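Local coordinates for protein diguanylate cyclase/phosphodiesterase (Caldicellulosiruptor saccharolyticus, PDB 3MTK) that probably acts in cyclic di-GMP turnover, this chain being the GGDEF domain of a longer protein that is also predicted to carry an EAL phosphodiesterase domain, at residues C144-A147 / L148-K152; L62-H65 / I66-I70. One frame throughout, in Å; residues are numbered along the deposited sequence.

Interaction 1 of 2, residues C144-A147 / L148-K152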
loop_
_atom_site.group_PDB
_atom_site.type_symbol
_atom_site.label_atom_id
_atom_site.label_comp_id
_atom_site.label_asym_id
_atom_site.label_seq_id
_atom_site.Cartn_x
_atom_site.Cartn_y
_atom_site.Cartn_z
ATOM N N CYS A 144 0.440 -5.410 10.141
ATOM C CA CYS A 144 0.926 -5.201 8.788
ATOM C C CYS A 144 2.268 -4.527 8.854
ATOM O O CYS A 144 3.190 -4.855 8.108
ATOM C CB CYS A 144 -0.026 -4.315 8.004
ATOM S SG CYS A 144 -0.939 -5.223 6.788
ATOM N N ASP A 145 2.363 -3.572 9.763
ATOM C CA ASP A 145 3.578 -2.821 9.949
ATOM C C ASP A 145 4.740 -3.764 10.242
ATOM O O ASP A 145 5.823 -3.603 9.679
ATOM C CB ASP A 145 3.396 -1.824 11.092
ATOM C CG ASP A 145 4.544 -0.852 11.196
ATOM O OD1 ASP A 145 4.735 -0.067 10.244
ATOM O OD2 ASP A 145 5.258 -0.871 12.223
ATOM N N LEU A 146 4.505 -4.751 11.105
ATOM C CA LEU A 146 5.556 -5.709 11.476
ATOM C C LEU A 146 6.023 -6.497 10.256
ATOM O O LEU A 146 7.217 -6.695 10.046
ATOM C CB LEU A 146 5.050 -6.680 12.546
ATOM C CG LEU A 146 5.901 -6.935 13.798
ATOM C CD1 LEU A 146 5.237 -8.048 14.623
ATOM C CD2 LEU A 146 7.327 -7.338 13.427
ATOM N N ALA A 147 5.063 -6.945 9.458
ATOM C CA ALA A 147 5.354 -7.704 8.250
ATOM C C ALA A 147 6.227 -6.878 7.303
ATOM O O ALA A 147 7.163 -7.390 6.685
ATOM C CB ALA A 147 4.050 -8.087 7.560
ATOM N N LEU A 148 5.915 -5.593 7.193
ATOM C CA LEU A 148 6.669 -4.706 6.320
ATOM C C LEU A 148 8.115 -4.625 6.819
ATOM O O LEU A 148 9.063 -4.686 6.035
ATOM C CB LEU A 148 6.004 -3.332 6.313
ATOM C CG LEU A 148 6.483 -2.328 5.283
ATOM C CD1 LEU A 148 6.557 -2.970 3.892
ATOM C CD2 LEU A 148 5.518 -1.141 5.306
ATOM N N ILE A 149 8.272 -4.513 8.132
ATOM C CA ILE A 149 9.595 -4.458 8.733
ATOM C C ILE A 149 10.345 -5.757 8.398
ATOM O O ILE A 149 11.485 -5.731 7.933
ATOM C CB ILE A 149 9.488 -4.293 10.270
ATOM C CG1 ILE A 149 8.784 -2.969 10.596
ATOM C CG2 ILE A 149 10.871 -4.333 10.907
ATOM C CD1 ILE A 149 8.487 -2.747 12.070
ATOM N N LYS A 150 9.695 -6.891 8.616
ATOM C CA LYS A 150 10.315 -8.185 8.339
ATOM C C LYS A 150 10.711 -8.302 6.873
ATOM O O LYS A 150 11.706 -8.949 6.534
ATOM C CB LYS A 150 9.348 -9.321 8.689
ATOM C CG LYS A 150 8.842 -9.303 10.126
ATOM C CD LYS A 150 9.957 -9.583 11.133
ATOM C CE LYS A 150 9.415 -9.670 12.558
ATOM N NZ LYS A 150 10.492 -9.853 13.584
ATOM N N ALA A 151 9.923 -7.674 6.005
ATOM C CA ALA A 151 10.175 -7.731 4.573
ATOM C C ALA A 151 11.395 -6.912 4.179
ATOM O O ALA A 151 12.168 -7.316 3.308
ATOM C CB ALA A 151 8.935 -7.251 3.797
ATOM N N LYS A 152 11.572 -5.760 4.815
ATOM C CA LYS A 152 12.710 -4.922 4.480
ATOM C C LYS A 152 14.026 -5.527 4.971
ATOM O O LYS A 152 15.073 -5.314 4.365
ATOM C CB LYS A 152 12.505 -3.514 5.029
ATOM C CG LYS A 152 11.306 -2.807 4.409
ATOM C CD LYS A 152 11.272 -1.311 4.736
ATOM C CE LYS A 152 11.113 -1.062 6.225
ATOM N NZ LYS A 152 11.041 0.389 6.534
#
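Helix 137-154 of the GGDEF domain packs against the central sheet, and Leu146 meets Lys150 one turn along its outer part. The two side chains run alongside each other in the same direction. A bend at chi2 (-67°) turns the lysine chain back along the leucine, toward Leu146 CD2; the modelled 3.2 Å from that methyl to Lys150 CE is shorter than a normal carbon contact, and the exact closeness is doubtful. Beneath this pair Lys150 N is hydrogen-bonded to Leu146 O at 2.9 Å. One residue back along the helix, Asp145 and Ile149 cross at a slant, Asp145 OD2 lying 3.7 Å from the methyl CD1 of Ile149. The other carboxylate oxygen, OD1, is engaged in a salt bridge with Arg87. Backbone hydrogen bonds from residue i+4 to i also join Leu148 N to Cys144 O at 3.0 Å and Ala151 N to Ala147 O at 2.9 Å. Cys144 and Leu148 touch Phe41 of strand 37-44, while Ala147 and Lys150 meet Phe162 of strand 159-163. With Cys144, Leu148 and Ala151 forming a buried face toward the sheet and Leu146 and Ile149 exposed, the arrangement is that of a helix covering the sheet of the GGDEF alpha/beta domain.

Interaction 2 of 2, residues L62-H65 / I66-I70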
loop_
_atom_site.group_PDB
_atom_site.type_symbol
_atom_site.label_atom_id
_atom_site.label_comp_id
_atom_site.label_asym_id
_atom_site.label_seq_id
_atom_site.Cartn_x
_atom_site.Cartn_y
_atom_site.Cartn_z
ATOM N N LEU A 62 5.654 11.377 -9.392
ATOM C CA LEU A 62 5.954 9.950 -9.334
ATOM C C LEU A 62 4.954 9.252 -8.394
ATOM O O LEU A 62 4.389 8.205 -8.725
ATOM C CB LEU A 62 7.362 9.765 -8.789
ATOM C CG LEU A 62 8.211 8.585 -9.244
ATOM C CD1 LEU A 62 9.167 8.264 -8.100
ATOM C CD2 LEU A 62 7.361 7.368 -9.614
ATOM N N ILE A 63 4.743 9.844 -7.218
ATOM C CA ILE A 63 3.822 9.300 -6.220
ATOM C C ILE A 63 2.436 9.177 -6.841
ATOM O O ILE A 63 1.760 8.160 -6.676
ATOM C CB ILE A 63 3.746 10.212 -4.960
ATOM C CG1 ILE A 63 5.091 10.236 -4.239
ATOM C CG2 ILE A 63 2.677 9.707 -3.995
ATOM C CD1 ILE A 63 5.482 8.913 -3.638
ATOM N N ILE A 64 2.004 10.209 -7.560
ATOM C CA ILE A 64 0.693 10.143 -8.197
ATOM C C ILE A 64 0.710 8.951 -9.143
ATOM O O ILE A 64 -0.161 8.085 -9.070
ATOM C CB ILE A 64 0.362 11.428 -8.988
ATOM C CG1 ILE A 64 0.139 12.593 -8.020
ATOM C CG2 ILE A 64 -0.894 11.213 -9.820
ATOM C CD1 ILE A 64 -0.211 13.914 -8.714
ATOM N N HIS A 65 1.708 8.902 -10.024
ATOM C CA HIS A 65 1.834 7.781 -10.955
ATOM C C HIS A 65 1.712 6.471 -10.194
ATOM O O HIS A 65 0.951 5.585 -10.583
ATOM C CB HIS A 65 3.188 7.807 -11.663
ATOM C CG HIS A 65 3.215 8.662 -12.890
ATOM N ND1 HIS A 65 2.875 9.997 -12.875
ATOM C CD2 HIS A 65 3.539 8.368 -14.171
ATOM C CE1 HIS A 65 2.987 10.490 -14.095
ATOM N NE2 HIS A 65 3.389 9.522 -14.901
ATOM N N ILE A 66 2.458 6.346 -9.097
ATOM C CA ILE A 66 2.405 5.120 -8.319
ATOM C C ILE A 66 0.998 4.844 -7.808
ATOM O O ILE A 66 0.495 3.732 -7.956
ATOM C CB ILE A 66 3.378 5.160 -7.122
ATOM C CG1 ILE A 66 4.821 5.213 -7.628
ATOM C CG2 ILE A 66 3.180 3.928 -6.262
ATOM C CD1 ILE A 66 5.854 5.364 -6.545
ATOM N N SER A 67 0.354 5.849 -7.221
ATOM C CA SER A 67 -0.992 5.650 -6.693
ATOM C C SER A 67 -1.950 5.134 -7.757
ATOM O O SER A 67 -2.749 4.239 -7.494
ATOM C CB SER A 67 -1.546 6.952 -6.116
ATOM O OG SER A 67 -1.775 7.907 -7.137
ATOM N N LYS A 68 -1.869 5.689 -8.961
ATOM C CA LYS A 68 -2.762 5.262 -10.027
ATOM C C LYS A 68 -2.519 3.817 -10.444
ATOM O O LYS A 68 -3.466 3.060 -10.672
ATOM C CB LYS A 68 -2.651 6.213 -11.217
ATOM C CG LYS A 68 -3.152 7.607 -10.853
ATOM C CD LYS A 68 -3.155 8.572 -12.023
ATOM C CE LYS A 68 -3.587 9.970 -11.573
ATOM N NZ LYS A 68 -3.413 10.971 -12.671
ATOM N N ARG A 69 -1.257 3.420 -10.525
ATOM C CA ARG A 69 -0.954 2.044 -10.891
ATOM C C ARG A 69 -1.508 1.113 -9.800
ATOM O O ARG A 69 -2.128 0.094 -10.089
ATOM C CB ARG A 69 0.559 1.866 -11.049
ATOM C CG ARG A 69 0.980 0.523 -11.583
ATOM C CD ARG A 69 2.478 0.476 -11.968
ATOM N NE ARG A 69 2.848 1.464 -12.983
ATOM C CZ ARG A 69 4.063 1.556 -13.532
ATOM N NH1 ARG A 69 5.026 0.716 -13.161
ATOM N NH2 ARG A 69 4.320 2.490 -14.448
ATOM N N ILE A 70 -1.289 1.473 -8.540
ATOM C CA ILE A 70 -1.784 0.662 -7.432
ATOM C C ILE A 70 -3.302 0.602 -7.573
ATOM O O ILE A 70 -3.910 -0.461 -7.542
ATOM C CB ILE A 70 -1.440 1.304 -6.068
ATOM C CG1 ILE A 70 0.078 1.373 -5.880
ATOM C CG2 ILE A 70 -2.070 0.514 -4.951
ATOM C CD1 ILE A 70 0.500 1.907 -4.521
#
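Among the polar contacts of helix 56-74, the hydroxyl of Ser67 returns to the backbone one turn back, where OG is hydrogen-bonded to Ile64 O at a short 2.5 Å. With chi1 at 68°, OG sits between the backbone N and the carbonyl carbon, which lets it meet a lone pair of Ile64 O in the carbonyl plane. Lys68 N donates to the same oxygen at 2.9 Å, so two donors grip one acceptor. An alanine in place of Ser67 is likely to leave Ile64 O with the Lys68 amide alone of these two donors. Regular helical bonds continue from Ile66 N to Leu62 O at 2.7 Å and from Arg69 N to His65 O at 3.1 Å. Apolar contact comes from Leu62, whose CD2 lies across Ile66 at 3.9 Å from CG1, and from Ile64, whose CG2 rests against the extended chain of Lys68. Ionisable groups turn to outside partners: His65 ND1 bonds to Glu61 O, and Arg69 binds the carbonyls of Gln107, Leu110 and Pro111 while making a cation-pi contact with Tyr112. A serine hydroxyl bonded to the carbonyl three residues earlier is a recurrent feature of alpha-helices, here within a sheet-packed helix of the GGDEF fold.

Interactions 1 and 2 illustrate how one helical backbone pattern serves different surroundings. Their centres are 21 Å apart, on opposite sides of the chain's centre, and they belong to different helices, 137-154 and 56-74, that both pack on the mixed sheet. Each is partly buried, with a buried apolar side and a lysine lying along an aliphatic neighbour on the outer part. Neighbours differ: interaction 1 meets strands 37-44, 123-129 and 159-163 of the main sheet, whereas interaction 2 meets strand 87-93 of that sheet, helix 47-54 and strand 112-114 of the separate two-stranded sheet. Asp145 and Lys152 form salt bridges with strand residues Arg87 and Glu43; at 62-70, side-chain donors chiefly engage backbone carbonyls.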